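Local coordinates for B12-binding domain-containing protein (Kitasatospora setae, PDB 6WTE), which binds cobalamin and a [4Fe-4S] cluster and, as the radical SAM methylase TsrM, probably transfers methyl groups by a non-radical route, at residues Glu287-Arg290 with Arg291-Asp295; Val364-Cys367 with Arg368-Gly371. One frame throughout, in Å; residues are numbered along the deposited sequence.

Both contacts are local, formed within single helices of the radical SAM core, and neither closes a long loop. Moving from the N terminus, contact 1 comes first, at the C-terminal end of helix 278-294, which connects strand 266-269 to the parallel strand 304-309. The chain then runs through helix 316-325 and strand 327-335 before contact 2 ends helix 357-369 ahead of strand 373-380. The two are therefore in series, neither nesting nor crossing, with centres 22 Å apart and nearest atoms about 11 Å apart. Helix 316-325 links them indirectly: side chains of 287-290 touch A324 and A325, while L366 and R370 touch A319.

Contact 1 (Glu287-Arg290 with Arg291-Asp295)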
loop_
_atom_site.group_PDB
_atom_site.type_symbol
_atom_site.label_atom_id
_atom_site.label_comp_id
_atom_site.label_asym_id
_atom_site.label_seq_id
_atom_site.Cartn_x
_atom_site.Cartn_y
_atom_site.Cartn_z
ATOM N N GLU A 287 -18.137 -13.115 14.049
ATOM C CA GLU A 287 -17.695 -12.841 15.414
ATOM C C GLU A 287 -17.967 -11.394 15.808
ATOM O O GLU A 287 -18.363 -11.122 16.949
ATOM C CB GLU A 287 -16.211 -13.182 15.565
ATOM C CG GLU A 287 -15.625 -12.836 16.927
ATOM C CD GLU A 287 -16.266 -13.609 18.065
ATOM O OE1 GLU A 287 -16.976 -14.609 17.810
ATOM O OE2 GLU A 287 -16.053 -13.214 19.232
ATOM N N ILE A 288 -17.775 -10.452 14.880
ATOM C CA ILE A 288 -18.081 -9.053 15.171
ATOM C C ILE A 288 -19.556 -8.900 15.511
ATOM O O ILE A 288 -19.931 -8.228 16.482
ATOM C CB ILE A 288 -17.692 -8.155 13.985
ATOM C CG1 ILE A 288 -16.176 -8.158 13.769
ATOM C CG2 ILE A 288 -18.191 -6.740 14.220
ATOM C CD1 ILE A 288 -15.771 -7.419 12.511
ATOM N N VAL A 289 -20.415 -9.519 14.704
ATOM C CA VAL A 289 -21.854 -9.445 14.933
ATOM C C VAL A 289 -22.215 -10.080 16.266
ATOM O O VAL A 289 -23.041 -9.552 17.020
ATOM C CB VAL A 289 -22.607 -10.111 13.767
ATOM C CG1 VAL A 289 -24.087 -10.267 14.103
ATOM C CG2 VAL A 289 -22.423 -9.299 12.502
ATOM N N ARG A 290 -21.587 -11.214 16.585
ATOM C CA ARG A 290 -21.908 -11.906 17.827
ATOM C C ARG A 290 -21.568 -11.050 19.039
ATOM O O ARG A 290 -22.354 -10.975 19.989
ATOM C CB ARG A 290 -21.162 -13.239 17.901
ATOM C CG ARG A 290 -21.515 -14.064 19.132
ATOM C CD ARG A 290 -20.478 -15.144 19.421
ATOM N NE ARG A 290 -19.202 -14.585 19.870
ATOM C CZ ARG A 290 -18.970 -14.157 21.108
ATOM N NH1 ARG A 290 -19.929 -14.217 22.022
ATOM N NH2 ARG A 290 -17.781 -13.666 21.435
ATOM N N ARG A 291 -20.416 -10.374 19.015
ATOM C CA ARG A 291 -20.054 -9.520 20.144
ATOM C C ARG A 291 -20.975 -8.315 20.246
ATOM O O ARG A 291 -21.369 -7.919 21.350
ATOM C CB ARG A 291 -18.605 -9.061 20.018
ATOM C CG ARG A 291 -17.593 -10.172 20.164
ATOM C CD ARG A 291 -16.238 -9.599 20.479
ATOM N NE ARG A 291 -15.188 -10.592 20.314
ATOM C CZ ARG A 291 -13.912 -10.381 20.608
ATOM N NH1 ARG A 291 -13.529 -9.204 21.091
ATOM N NH2 ARG A 291 -13.021 -11.342 20.411
ATOM N N ARG A 292 -21.323 -7.714 19.104
ATOM C CA ARG A 292 -22.234 -6.575 19.109
ATOM C C ARG A 292 -23.565 -6.953 19.741
ATOM O O ARG A 292 -24.104 -6.221 20.582
ATOM C CB ARG A 292 -22.440 -6.071 17.680
ATOM C CG ARG A 292 -21.280 -5.244 17.145
ATOM C CD ARG A 292 -21.395 -5.021 15.641
ATOM N NE ARG A 292 -22.690 -4.463 15.252
ATOM C CZ ARG A 292 -22.854 -3.274 14.677
ATOM N NH1 ARG A 292 -24.069 -2.853 14.353
ATOM N NH2 ARG A 292 -21.811 -2.502 14.430
ATOM N N HIS A 293 -24.102 -8.109 19.357
ATOM C CA HIS A 293 -25.399 -8.523 19.874
ATOM C C HIS A 293 -25.319 -8.939 21.336
ATOM O O HIS A 293 -26.271 -8.714 22.089
ATOM C CB HIS A 293 -25.948 -9.657 19.012
ATOM C CG HIS A 293 -26.384 -9.212 17.649
ATOM N ND1 HIS A 293 -27.365 -9.860 16.931
ATOM C CD2 HIS A 293 -25.961 -8.188 16.869
ATOM C CE1 HIS A 293 -27.533 -9.251 15.769
ATOM N NE2 HIS A 293 -26.694 -8.235 15.707
ATOM N N ALA A 294 -24.195 -9.525 21.759
ATOM C CA ALA A 294 -24.077 -10.047 23.117
ATOM C C ALA A 294 -24.037 -8.945 24.169
ATOM O O ALA A 294 -24.399 -9.187 25.327
ATOM C CB ALA A 294 -22.827 -10.919 23.235
ATOM N N ASP A 295 -23.598 -7.745 23.806
ATOM C CA ASP A 295 -23.469 -6.683 24.797
ATOM C C ASP A 295 -23.694 -5.329 24.143
ATOM O O ASP A 295 -22.865 -4.881 23.340
ATOM C CB ASP A 295 -22.092 -6.734 25.465
ATOM C CG ASP A 295 -21.949 -5.729 26.604
ATOM O OD1 ASP A 295 -22.909 -4.984 26.891
ATOM O OD2 ASP A 295 -20.863 -5.686 27.217
HETATM O O HOH W 1 -13.682 -14.121 20.119
#
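E287 and R291, one helical turn apart, are joined by a salt bridge in which R291 NE donates to E287 OE2 at 3.0 Å, with an almost straight N-H...O angle of 177°. OE2 lies in the guanidinium plane, at its edge, and is met on its anti side; carboxylate and guanidinium stand nearly perpendicular. R290 grips the same carboxylate side-on from its syn side, tilted out of the carboxylate plane, NE to E287 OE1 at 3.0 Å and NH2 to OE2 at 2.8 Å. E287 carries CG anti to its backbone nitrogen (chi1 176°) and bends at chi2, which brings the carboxylate back over the following turn. OE2 thus accepts from two arginines, and a water donates to it while accepting from R291 NH2. With an alanine in place of E287, R290 would probably lose the anchor of its guanidinium, and R290 NH2 and R291 NE, 4.2 Å apart, would be left without the negative charge between them. R291 is also held from outside, its NH1 forming salt bridges to D254 and E257 of helix 249-261.

The close-packed side is that of I288, buried against V253 and M256 of that helix and A325 of helix 316-325; its CG2 meets R292 CD at 3.9 Å. By contrast, H293 and A294 are exposed. There V289 CG1 sits over one face of the imidazole, 3.9 Å from the ring centroid and 20° off its normal, a CH-pi contact. Backbone bonds from R291, R292, H293 and A294 to the carbonyls four residues earlier confirm the alpha-helix, here the last turns of the helix in a beta-alpha-beta unit of the radical SAM core.

Contact 2 (Val364-Cys367 with Arg368-Gly371); sequences VRLC and RERG
A Schellman motif ends helix 357-369 here, and the last regular backbone bonds leading into it are R368 N to V364 O and E369 N to R365 O. G371 is its C-prime residue, with phi +69°; its N bonds to R368 O, and I372 N reaches back to C367 O. At this end the L366 carbonyl takes a side-chain donor: R370 NH1 lies 2.8 Å from L366 O, in the carbonyl plane and on a lone pair. The bond from R370 N to that oxygen is weak, while R370 N also bonds C367 O from above its carbonyl plane.

The R370 side chain, extended from CG to NE, runs alongside L366 past its carbonyl oxygen, and the turn at the CD-NE bond swings NH1 onto it; NH1 comes 3.7 Å from L366 CD2. The same NH1 donates to the anti lone pair of E369 OE1 at 3.0 Å, and one nitrogen therefore serves both a main-chain and a carboxylate oxygen. Its NE is paired with D320 of helix 316-325, a salt bridge that ties the helix terminus to its neighbour in the radical SAM core.

E369 has a second cationic partner. R365 NH1 meets E369 OE2 at 3.0 Å, the carboxylate oxygen lying in the guanidinium plane but approached from above its own plane, and the two flat groups are turned 66° apart. R365 reaches it by a bend at chi3 (60°), beyond a CG that is anti to the backbone nitrogen. The salt-bridge network thus runs from partly exposed R365 through exposed E369 to R370, which faces helix 316-325. Toward the sheet, V364 packs on V376 and C367 on T374, both of strand 373-380.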
loop_
_atom_site.group_PDB
_atom_site.type_symbol
_atom_site.label_atom_id
_atom_site.label_comp_id
_atom_site.label_asym_id
_atom_site.label_seq_id
_atom_site.Cartn_x
_atom_site.Cartn_y
_atom_site.Cartn_z
ATOM N N VAL A 364 -22.424 -4.135 -6.315
ATOM C CA VAL A 364 -22.985 -2.800 -6.160
ATOM C C VAL A 364 -24.457 -2.883 -5.774
ATOM O O VAL A 364 -24.916 -2.168 -4.874
ATOM C CB VAL A 364 -22.766 -1.978 -7.444
ATOM C CG1 VAL A 364 -23.545 -0.668 -7.382
ATOM C CG2 VAL A 364 -21.279 -1.704 -7.647
ATOM N N ARG A 365 -25.207 -3.792 -6.406
ATOM C CA ARG A 365 -26.625 -3.949 -6.061
ATOM C C ARG A 365 -26.805 -4.359 -4.604
ATOM O O ARG A 365 -27.610 -3.766 -3.873
ATOM C CB ARG A 365 -27.304 -4.974 -6.966
ATOM C CG ARG A 365 -28.695 -5.339 -6.451
ATOM C CD ARG A 365 -29.425 -6.322 -7.364
ATOM N NE ARG A 365 -28.714 -7.588 -7.522
ATOM C CZ ARG A 365 -28.832 -8.632 -6.705
ATOM N NH1 ARG A 365 -29.628 -8.572 -5.641
ATOM N NH2 ARG A 365 -28.141 -9.741 -6.950
ATOM N N LEU A 366 -26.102 -5.410 -4.180
ATOM C CA LEU A 366 -26.235 -5.893 -2.811
ATOM C C LEU A 366 -25.878 -4.806 -1.806
ATOM O O LEU A 366 -26.541 -4.665 -0.770
ATOM C CB LEU A 366 -25.355 -7.129 -2.599
ATOM C CG LEU A 366 -25.748 -8.414 -3.341
ATOM C CD1 LEU A 366 -24.708 -9.502 -3.097
ATOM C CD2 LEU A 366 -27.146 -8.896 -2.937
ATOM N N CYS A 367 -24.835 -4.025 -2.093
ATOM C CA CYS A 367 -24.502 -2.917 -1.206
ATOM C C CYS A 367 -25.592 -1.852 -1.224
ATOM O O CYS A 367 -25.981 -1.339 -0.168
ATOM C CB CYS A 367 -23.163 -2.313 -1.598
ATOM S SG CYS A 367 -21.738 -3.362 -1.221
ATOM N N ARG A 368 -26.094 -1.509 -2.415
ATOM C CA ARG A 368 -27.177 -0.534 -2.511
ATOM C C ARG A 368 -28.392 -0.982 -1.710
ATOM O O ARG A 368 -28.984 -0.194 -0.963
ATOM C CB ARG A 368 -27.562 -0.308 -3.975
ATOM C CG ARG A 368 -28.708 0.685 -4.145
ATOM C CD ARG A 368 -29.191 0.781 -5.584
ATOM N NE ARG A 368 -29.934 -0.402 -6.009
ATOM C CZ ARG A 368 -29.594 -1.171 -7.037
ATOM N NH1 ARG A 368 -30.333 -2.227 -7.348
ATOM N NH2 ARG A 368 -28.521 -0.881 -7.761
ATOM N N GLU A 369 -28.777 -2.253 -1.853
ATOM C CA GLU A 369 -29.913 -2.789 -1.111
ATOM C C GLU A 369 -29.743 -2.662 0.397
ATOM O O GLU A 369 -30.743 -2.637 1.124
ATOM C CB GLU A 369 -30.121 -4.257 -1.473
ATOM C CG GLU A 369 -30.532 -4.493 -2.916
ATOM C CD GLU A 369 -30.562 -5.964 -3.259
ATOM O OE1 GLU A 369 -30.006 -6.766 -2.476
ATOM O OE2 GLU A 369 -31.139 -6.319 -4.308
ATOM N N ARG A 370 -28.508 -2.586 0.888
ATOM C CA ARG A 370 -28.246 -2.556 2.319
ATOM C C ARG A 370 -27.711 -1.216 2.799
ATOM O O ARG A 370 -27.264 -1.119 3.943
ATOM C CB ARG A 370 -27.273 -3.675 2.698
ATOM C CG ARG A 370 -27.883 -5.058 2.546
ATOM C CD ARG A 370 -26.852 -6.147 2.256
ATOM N NE ARG A 370 -27.541 -7.417 2.043
ATOM C CZ ARG A 370 -28.191 -7.725 0.924
ATOM N NH1 ARG A 370 -28.219 -6.861 -0.081
ATOM N NH2 ARG A 370 -28.818 -8.890 0.811
ATOM N N GLY A 371 -27.761 -0.180 1.968
ATOM C CA GLY A 371 -27.296 1.119 2.414
ATOM C C GLY A 371 -25.803 1.192 2.625
ATOM O O GLY A 371 -25.334 1.990 3.442
#